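Local coordinates for secreted protein ESXB (Bacillus anthracis, PDB 4J10), which is a small secreted WXG100-family protein whose precise function is not established, probably exported by an ESX-type (type VII) secretion system, at residues I32-E36 against F58-K62. Numbering follows the deposited sequence.
Sequences INRLE and FIQSK
Phe58 reaches across from helix 48-90 and presses the far end of its ring against the turn Ile32-Glu36 of helix 11-41. It has CG anti to the backbone N (chi1 179°), which carries the ring toward helix 11-41, and its CZ arrives 3.4 Å from the Glu36 backbone N. Ile32 O lies at the ring edge, near its plane; Leu35 CB approaches obliquely, 3.7 Å from Phe58 CE1. Glu36 lies by the CE2 corner of the ring, its CB and CG each 3.5 Å from Phe58 CE2; the two side chains cross at about a right angle, with the carboxylate plane turned 54° from the ring. The two helices are the arms of the antiparallel helical hairpin of WXG100 proteins, their local axes 171° apart in N-to-C direction and 11.0 Å at closest approach. Ile32 sends CD1 to within 3.7 Å of Phe58 CZ, while its side chain crosses the extended Lys62 chain at about a right angle, CG1 meeting Lys62 CG. That chain ends in a salt bridge, Lys62 NZ to Glu36 OE2 at 2.7 Å, made through the syn lone pair of the carboxylate. Ser61 OG is held back on its own helix, donating in the carbonyl plane to a lone pair of Phe58 O, which Lys62 N grips as well. Tyr68 of the second subunit packs on Ile32 and Leu35.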
ATOM      1  N   ILE A  32      -0.424   7.857   1.344  1.00 15.69           N
ATOM      2  CA  ILE A  32      -0.362   8.642   0.122  1.00 17.56           C
ATOM      3  C   ILE A  32      -0.674  10.107   0.430  1.00 17.30           C
ATOM      4  O   ILE A  32      -0.078  11.005  -0.170  1.00 19.06           O
ATOM      5  CB  ILE A  32      -1.236   8.018  -1.002  1.00 19.19           C
ATOM      6  CG1 ILE A  32      -0.772   8.502  -2.381  1.00 22.81           C
ATOM      7  CG2 ILE A  32      -2.704   8.263  -0.752  1.00 20.44           C
ATOM      8  CD1 ILE A  32       0.628   8.026  -2.717  1.00 24.42           C
ATOM      9  N   ASN A  33      -1.547  10.371   1.397  1.00 16.90           N
ATOM     10  CA  ASN A  33      -1.888  11.743   1.814  1.00 20.54           C
ATOM     11  C   ASN A  33      -0.644  12.412   2.430  1.00 16.95           C
ATOM     12  O   ASN A  33      -0.408  13.547   2.152  1.00 20.11           O
ATOM     13  CB  ASN A  33      -3.034  11.842   2.863  1.00 18.22           C
ATOM     14  CG  ASN A  33      -4.431  11.482   2.344  1.00 20.53           C
ATOM     15  OD1 ASN A  33      -5.315  11.279   3.126  1.00 24.08           O
ATOM     16  ND2 ASN A  33      -4.585  11.365   1.102  1.00 21.99           N
ATOM     17  N   ARG A  34       0.101  11.702   3.274  1.00 16.60           N
ATOM     18  CA  ARG A  34       1.303  12.243   3.924  1.00 16.42           C
ATOM     19  C   ARG A  34       2.381  12.543   2.900  1.00 18.84           C
ATOM     20  O   ARG A  34       3.010  13.606   2.933  1.00 18.25           O
ATOM     21  CB  ARG A  34       1.860  11.256   4.956  1.00 18.61           C
ATOM     22  CG  ARG A  34       1.029  11.086   6.213  1.00 24.52           C
ATOM     23  CD  ARG A  34       1.841  10.366   7.301  1.00 32.45           C
ATOM     24  NE  ARG A  34       2.360   9.064   6.878  1.00 32.83           N
ATOM     25  CZ  ARG A  34       1.687   7.918   6.977  1.00 32.01           C
ATOM     26  NH1 ARG A  34       0.454   7.903   7.473  1.00 30.78           N
ATOM     27  NH2 ARG A  34       2.240   6.784   6.570  1.00 32.30           N
ATOM     28  N   LEU A  35       2.604  11.606   1.986  1.00 18.17           N
ATOM     29  CA  LEU A  35       3.623  11.787   0.959  1.00 17.50           C
ATOM     30  C   LEU A  35       3.279  12.931   0.016  1.00 17.41           C
ATOM     31  O   LEU A  35       4.161  13.677  -0.402  1.00 18.67           O
ATOM     32  CB  LEU A  35       3.853  10.492   0.182  1.00 16.85           C
ATOM     33  CG  LEU A  35       4.417   9.328   0.988  1.00 15.92           C
ATOM     34  CD1 LEU A  35       4.429   8.096   0.081  1.00 17.18           C
ATOM     35  CD2 LEU A  35       5.798   9.627   1.562  1.00 17.43           C
ATOM     36  N   GLU A  36       2.001  13.082  -0.313  1.00 18.90           N
ATOM     37  CA  GLU A  36       1.580  14.206  -1.139  1.00 18.26           C
ATOM     38  C   GLU A  36       1.866  15.522  -0.426  1.00 20.70           C
ATOM     39  O   GLU A  36       2.280  16.495  -1.048  1.00 21.47           O
ATOM     40  CB  GLU A  36       0.091  14.089  -1.484  1.00 21.08           C
ATOM     41  CG  GLU A  36      -0.370  15.005  -2.601  1.00 22.64           C
ATOM     42  CD  GLU A  36      -1.707  14.559  -3.182  1.00 28.17           C
ATOM     43  OE1 GLU A  36      -2.635  14.280  -2.393  1.00 35.14           O
ATOM     44  OE2 GLU A  36      -1.821  14.473  -4.423  1.00 44.56           O
ATOM     45  N   PHE A  58       5.506  11.430  -8.442  1.00 22.44           N
ATOM     46  CA  PHE A  58       4.559  11.197  -7.368  1.00 22.15           C
ATOM     47  C   PHE A  58       3.165  10.817  -7.880  1.00 20.88           C
ATOM     48  O   PHE A  58       2.527   9.926  -7.321  1.00 21.61           O
ATOM     49  CB  PHE A  58       4.451  12.368  -6.391  1.00 21.53           C
ATOM     50  CG  PHE A  58       3.448  12.111  -5.313  1.00 22.70           C
ATOM     51  CD1 PHE A  58       3.740  11.212  -4.292  1.00 24.33           C
ATOM     52  CD2 PHE A  58       2.191  12.702  -5.344  1.00 23.45           C
ATOM     53  CE1 PHE A  58       2.809  10.921  -3.310  1.00 26.18           C
ATOM     54  CE2 PHE A  58       1.248  12.407  -4.351  1.00 26.81           C
ATOM     55  CZ  PHE A  58       1.569  11.514  -3.337  1.00 24.53           C
ATOM     56  N   ILE A  59       2.698  11.492  -8.928  1.00 23.41           N
ATOM     57  CA  ILE A  59       1.408  11.168  -9.530  1.00 25.28           C
ATOM     58  C   ILE A  59       1.365   9.719 -10.010  1.00 26.60           C
ATOM     59  O   ILE A  59       0.341   9.049  -9.881  1.00 25.36           O
ATOM     60  CB  ILE A  59       1.050  12.129 -10.678  1.00 27.62           C
ATOM     61  CG1 ILE A  59       0.747  13.517 -10.119  1.00 34.58           C
ATOM     62  CG2 ILE A  59      -0.148  11.599 -11.472  1.00 28.59           C
ATOM     63  CD1 ILE A  59      -0.382  13.543  -9.122  1.00 43.92           C
ATOM     64  N   GLN A  60       2.481   9.225 -10.538  1.00 25.22           N
ATOM     65  CA  GLN A  60       2.564   7.812 -10.896  1.00 26.48           C
ATOM     66  C   GLN A  60       2.303   6.912  -9.691  1.00 24.79           C
ATOM     67  O   GLN A  60       1.568   5.931  -9.797  1.00 25.00           O
ATOM     68  CB  GLN A  60       3.927   7.468 -11.485  1.00 28.14           C
ATOM     69  CG  GLN A  60       4.117   7.887 -12.919  1.00 40.30           C
ATOM     70  CD  GLN A  60       5.293   7.183 -13.552  1.00 51.61           C
ATOM     71  OE1 GLN A  60       5.123   6.243 -14.326  1.00 59.01           O
ATOM     72  NE2 GLN A  60       6.498   7.625 -13.216  1.00 54.69           N
ATOM     73  N   SER A  61       2.905   7.239  -8.553  1.00 22.23           N
ATOM     74  CA  SER A  61       2.732   6.419  -7.357  1.00 19.02           C
ATOM     75  C   SER A  61       1.285   6.498  -6.865  1.00 21.60           C
ATOM     76  O   SER A  61       0.710   5.502  -6.429  1.00 20.40           O
ATOM     77  CB  SER A  61       3.733   6.817  -6.260  1.00 21.55           C
ATOM     78  OG  SER A  61       3.297   7.933  -5.494  1.00 21.94           O
ATOM     79  N   LYS A  62       0.689   7.678  -6.976  1.00 20.11           N
ATOM     80  CA  LYS A  62      -0.683   7.891  -6.530  1.00 21.22           C
ATOM     81  C   LYS A  62      -1.644   7.083  -7.395  1.00 20.57           C
ATOM     82  O   LYS A  62      -2.616   6.513  -6.892  1.00 20.97           O
ATOM     83  CB  LYS A  62      -1.021   9.392  -6.547  1.00 23.08           C
ATOM     84  CG  LYS A  62      -2.383   9.750  -5.946  1.00 25.50           C
ATOM     85  CD  LYS A  62      -2.559  11.258  -5.902  1.00 27.83           C
ATOM     86  CE  LYS A  62      -3.866  11.661  -5.254  1.00 28.99           C
ATOM     87  NZ  LYS A  62      -4.018  13.148  -5.269  1.00 31.49           N
TER